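Local coordinates for ABC transporter, periplasmic substrate-binding protein (Vibrio cholerae O1 biovar eltor, PDB 1TWY) that probably binds phosphate in the periplasm as the receptor component of an ABC-type transporter, handing it on for import, at residues Q61-G64 with S65-I69; T82-Y85 with L86-S89. All coordinates share one frame; numbering follows the deposited sequence.

Contact 1. Residues Q61-G64 with S65-I69; sequences QGVG and STAGI. With PO4 (phosphate ion), chain I.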
loop_
_atom_site.group_PDB
_atom_site.type_symbol
_atom_site.label_atom_id
_atom_site.label_comp_id
_atom_site.label_asym_id
_atom_site.label_seq_id
_atom_site.Cartn_x
_atom_site.Cartn_y
_atom_site.Cartn_z
ATOM N N GLN A 61 15.633 -4.912 5.140
ATOM C CA GLN A 61 15.754 -5.746 3.979
ATOM C C GLN A 61 14.472 -5.746 3.212
ATOM O O GLN A 61 13.531 -6.419 3.575
ATOM C CB GLN A 61 16.061 -7.208 4.373
ATOM C CG GLN A 61 17.332 -7.388 5.116
ATOM C CD GLN A 61 17.715 -8.863 5.428
ATOM O OE1 GLN A 61 18.933 -9.150 5.551
ATOM N NE2 GLN A 61 16.764 -9.769 5.443
ATOM N N GLY A 62 14.475 -5.066 2.078
ATOM C CA GLY A 62 13.257 -4.959 1.315
ATOM C C GLY A 62 13.219 -6.077 0.308
ATOM O O GLY A 62 13.879 -6.021 -0.792
ATOM N N VAL A 63 12.473 -7.142 0.650
ATOM C CA VAL A 63 12.339 -8.364 -0.178
ATOM C C VAL A 63 10.916 -8.758 -0.468
ATOM O O VAL A 63 10.691 -9.891 -1.003
ATOM C CB VAL A 63 13.021 -9.552 0.492
ATOM C CG1 VAL A 63 14.525 -9.345 0.416
ATOM C CG2 VAL A 63 12.587 -9.727 1.961
ATOM N N GLY A 64 9.953 -7.932 -0.074
ATOM C CA GLY A 64 8.566 -8.214 -0.252
ATOM C C GLY A 64 7.943 -8.905 0.968
ATOM O O GLY A 64 8.693 -9.560 1.690
ATOM N N SER A 65 6.633 -8.724 1.169
ATOM C CA SER A 65 5.913 -9.115 2.414
ATOM C C SER A 65 6.079 -10.637 2.628
ATOM O O SER A 65 6.398 -11.106 3.643
ATOM C CB SER A 65 4.484 -8.762 2.302
ATOM O OG SER A 65 4.282 -7.321 2.311
ATOM N N THR A 66 5.903 -11.387 1.571
ATOM C CA THR A 66 5.950 -12.829 1.672
ATOM C C THR A 66 7.334 -13.416 2.063
ATOM O O THR A 66 7.370 -14.239 2.973
ATOM C CB THR A 66 5.428 -13.377 0.310
ATOM O OG1 THR A 66 4.077 -13.018 0.059
ATOM C CG2 THR A 66 5.479 -14.948 0.225
ATOM N N ALA A 67 8.447 -12.929 1.468
ATOM C CA ALA A 67 9.793 -13.366 1.805
ATOM C C ALA A 67 10.080 -12.941 3.233
ATOM O O ALA A 67 10.731 -13.626 3.960
ATOM C CB ALA A 67 10.787 -12.811 0.824
ATOM N N GLY A 68 9.610 -11.738 3.614
ATOM C CA GLY A 68 9.805 -11.300 4.966
ATOM C C GLY A 68 9.220 -12.259 6.003
ATOM O O GLY A 68 9.954 -12.520 6.960
ATOM N N ILE A 69 7.976 -12.651 5.833
ATOM C CA ILE A 69 7.320 -13.623 6.712
ATOM C C ILE A 69 8.186 -14.881 6.758
ATOM O O ILE A 69 8.446 -15.393 7.836
ATOM C CB ILE A 69 5.945 -13.923 6.226
ATOM C CG1 ILE A 69 5.013 -12.682 6.375
ATOM C CG2 ILE A 69 5.396 -15.123 6.942
ATOM C CD1 ILE A 69 3.771 -12.709 5.571
HETATM P P PO4 I . 5.548 -5.318 -0.783
HETATM O O1 PO4 I . 5.148 -4.078 0.035
HETATM O O2 PO4 I . 4.744 -5.248 -2.201
HETATM O O3 PO4 I . 7.092 -5.369 -1.085
HETATM O O4 PO4 I . 5.117 -6.651 -0.210
HETATM O O HOH W 1 8.354 -11.548 -1.152
#

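Contact 2. Residues T82-Y85 with L86-S89; sequences TSRY and LTES. With PO4 (phosphate ion), chain I.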
loop_
_atom_site.group_PDB
_atom_site.type_symbol
_atom_site.label_atom_id
_atom_site.label_comp_id
_atom_site.label_asym_id
_atom_site.label_seq_id
_atom_site.Cartn_x
_atom_site.Cartn_y
_atom_site.Cartn_z
ATOM N N THR A 82 5.129 -6.224 6.676
ATOM C CA THR A 82 4.245 -6.534 5.556
ATOM C C THR A 82 3.421 -5.322 5.234
ATOM O O THR A 82 3.196 -4.479 6.030
ATOM C CB THR A 82 3.275 -7.720 5.797
ATOM O OG1 THR A 82 2.244 -7.381 6.756
ATOM C CG2 THR A 82 4.000 -8.965 6.281
ATOM N N SER A 83 2.932 -5.260 3.989
ATOM C CA SER A 83 1.945 -4.311 3.568
ATOM C C SER A 83 0.556 -4.873 3.287
ATOM O O SER A 83 -0.247 -4.331 2.480
ATOM C CB SER A 83 2.534 -3.574 2.384
ATOM O OG SER A 83 2.825 -4.561 1.358
ATOM N N ARG A 84 0.238 -5.976 3.925
ATOM C CA ARG A 84 -1.022 -6.699 3.810
ATOM C C ARG A 84 -1.231 -7.497 5.037
ATOM O O ARG A 84 -0.279 -7.766 5.780
ATOM C CB ARG A 84 -1.039 -7.655 2.642
ATOM C CG ARG A 84 0.060 -8.675 2.720
ATOM C CD ARG A 84 -0.054 -9.705 1.617
ATOM N NE ARG A 84 1.023 -10.697 1.583
ATOM C CZ ARG A 84 1.060 -11.790 2.344
ATOM N NH1 ARG A 84 0.174 -11.969 3.290
ATOM N NH2 ARG A 84 2.069 -12.669 2.219
ATOM N N TYR A 85 -2.483 -7.812 5.345
ATOM C CA TYR A 85 -2.767 -8.737 6.425
ATOM C C TYR A 85 -2.269 -10.145 6.033
ATOM O O TYR A 85 -2.063 -10.476 4.857
ATOM C CB TYR A 85 -4.268 -8.727 6.751
ATOM C CG TYR A 85 -4.744 -7.402 7.288
ATOM C CD1 TYR A 85 -4.448 -7.025 8.565
ATOM C CD2 TYR A 85 -5.607 -6.524 6.535
ATOM C CE1 TYR A 85 -4.879 -5.861 9.050
ATOM C CE2 TYR A 85 -6.005 -5.331 7.094
ATOM C CZ TYR A 85 -5.589 -5.006 8.345
ATOM O OH TYR A 85 -5.957 -3.811 8.986
ATOM N N LEU A 86 -2.041 -10.935 7.061
ATOM C CA LEU A 86 -1.541 -12.300 6.927
ATOM C C LEU A 86 -2.769 -13.167 6.584
ATOM O O LEU A 86 -3.925 -12.859 6.949
ATOM C CB LEU A 86 -0.947 -12.750 8.254
ATOM C CG LEU A 86 0.578 -12.787 8.364
ATOM C CD1 LEU A 86 1.100 -11.489 8.092
ATOM C CD2 LEU A 86 0.968 -13.296 9.782
ATOM N N THR A 87 -2.505 -14.225 5.856
ATOM C CA THR A 87 -3.544 -15.255 5.600
ATOM C C THR A 87 -3.707 -16.182 6.817
ATOM O O THR A 87 -2.924 -16.183 7.813
ATOM C CB THR A 87 -3.184 -16.066 4.308
ATOM O OG1 THR A 87 -1.931 -16.746 4.460
ATOM C CG2 THR A 87 -2.951 -15.092 3.121
ATOM N N GLU A 88 -4.760 -16.977 6.727
ATOM C CA GLU A 88 -4.999 -18.078 7.629
ATOM C C GLU A 88 -3.752 -18.907 7.800
ATOM O O GLU A 88 -3.310 -19.127 8.922
ATOM C CB GLU A 88 -6.130 -18.954 7.051
ATOM C CG GLU A 88 -7.535 -18.404 7.299
ATOM C CD GLU A 88 -7.945 -18.513 8.763
ATOM O OE1 GLU A 88 -7.151 -19.084 9.568
ATOM O OE2 GLU A 88 -9.063 -18.040 9.101
ATOM N N SER A 89 -3.156 -19.322 6.678
ATOM C CA SER A 89 -1.988 -20.227 6.682
ATOM C C SER A 89 -0.709 -19.605 7.229
ATOM O O SER A 89 0.237 -20.313 7.635
ATOM C CB SER A 89 -1.782 -20.827 5.252
ATOM O OG SER A 89 -0.462 -20.633 4.743
HETATM P P PO4 I . 5.548 -5.318 -0.783
HETATM O O1 PO4 I . 5.148 -4.078 0.035
HETATM O O2 PO4 I . 4.744 -5.248 -2.201
HETATM O O3 PO4 I . 7.092 -5.369 -1.085
HETATM O O4 PO4 I . 5.117 -6.651 -0.210
#

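Contact 1. Residues Q61-G64 with S65-I69
Atom O4 of the phosphate ion is gripped twice by S65, the residue that follows G64 into helix 65-73. The hydroxyl OG of S65 donates to phosphate O4 at 2.7 Å, and the backbone N of S65 reaches the same oxygen at 2.9 Å with an N-H...O angle of 147°. One residue can do both because OG stands beside its own backbone N, anti to the carbonyl carbon (chi1 -69°). The hydroxyl in turn accepts a hydrogen bond from S83 N, which fixes its rotation and would make it a better donor to the anion. G64 lies alongside, its CA 3.3 Å from phosphate O3; with a positive phi (93°), its backbone takes a conformation that suits glycine. This is the junction where strand 57-62 passes into helix 65-73 in a periplasmic binding protein fold, with G64 as N-cap, and the positive end of the helix dipole probably favours the anion. S35, T36 and S37 also bond the phosphate through their hydroxyls, consistent with a ligand pocket. Behind the anion, the first helical turn is closed by G68 N donating to G64 O at 3.0 Å. One apolar pair flanks the turn: V63 CG2 lies against A67 CB at 3.7 Å and extends toward the G68 amide, while A67 CB also sits close to V63 O. That carbonyl is tied to the helix by a water, which donates to V63 O at 2.9 Å and accepts from A67 N at 3.0 Å, so the first-turn amide of A67 is given a partner. T66, on another side of the turn, directs its OG1 to a hydrogen bond with R84 NH2.

Contact 2. Residues T82-Y85 with L86-S89
R84 lays the edge of its guanidinium beside the backbone of L86 and T87, with NH1 4.0 Å from L86 CA and 4.3 Å from T87 N. Both atoms lie near the guanidinium plane, so the approach is by the rim of the flat group and not over its face. The chain is extended from CG to NE, and the turn comes at chi4 (82°), which swings the guanidinium out of the line of the methylenes. There NH1 donates to Y85 O at 3.1 Å, with an N-H...O angle of 146°; the acceptor lies close to the guanidinium plane, but the donor is tilted 29° from the carbonyl plane. The same NH1 forms a salt bridge with E90, whose OE1 also accepts from T87 N, so one carboxylate ties the arginine to the backbone beside it. These bonds lie at the start of the loop that leaves strand 79-82 and leads to strand 96-109 in the binding protein fold. T82 divides its branches between two partners: OG1 donates to R84 O at 2.7 Å in the carbonyl plane, a short link across two residues, and the methyl CG2 meets L86 CD1 at 4.2 Å. I69 of helix 65-73 touches both T82 and L86, and L240 and L242 of strand 236-243 extend this apolar patch. Y85 meets L86 through CB, 3.2 Å from L86 N, while its side chain packs on P238. Between T82 and R84, S83 sends OG to phosphate O1 at 2.7 Å.

In the fold
The two contacts come in series along the chain, contact 1 at the passage from strand 57-62 into helix 65-73 and contact 2 in the loop after strand 79-82, with centres about 12 Å apart. Strands 57-62 and 79-82 each pair in parallel with strand 29-34, so both turns leave the C-terminal ends of parallel strands that flank 29-34 in the mixed sheet. They touch directly: I69 CD1 lies 3.8 Å from R84 NH2, and S65 OG lies 3.3 Å from T82 CA. Both reach the same phosphate, on different oxygens. Strand ends of a single sheet thus supply groups that hold the phosphate here, consistent with the ligand site of a periplasmic binding protein.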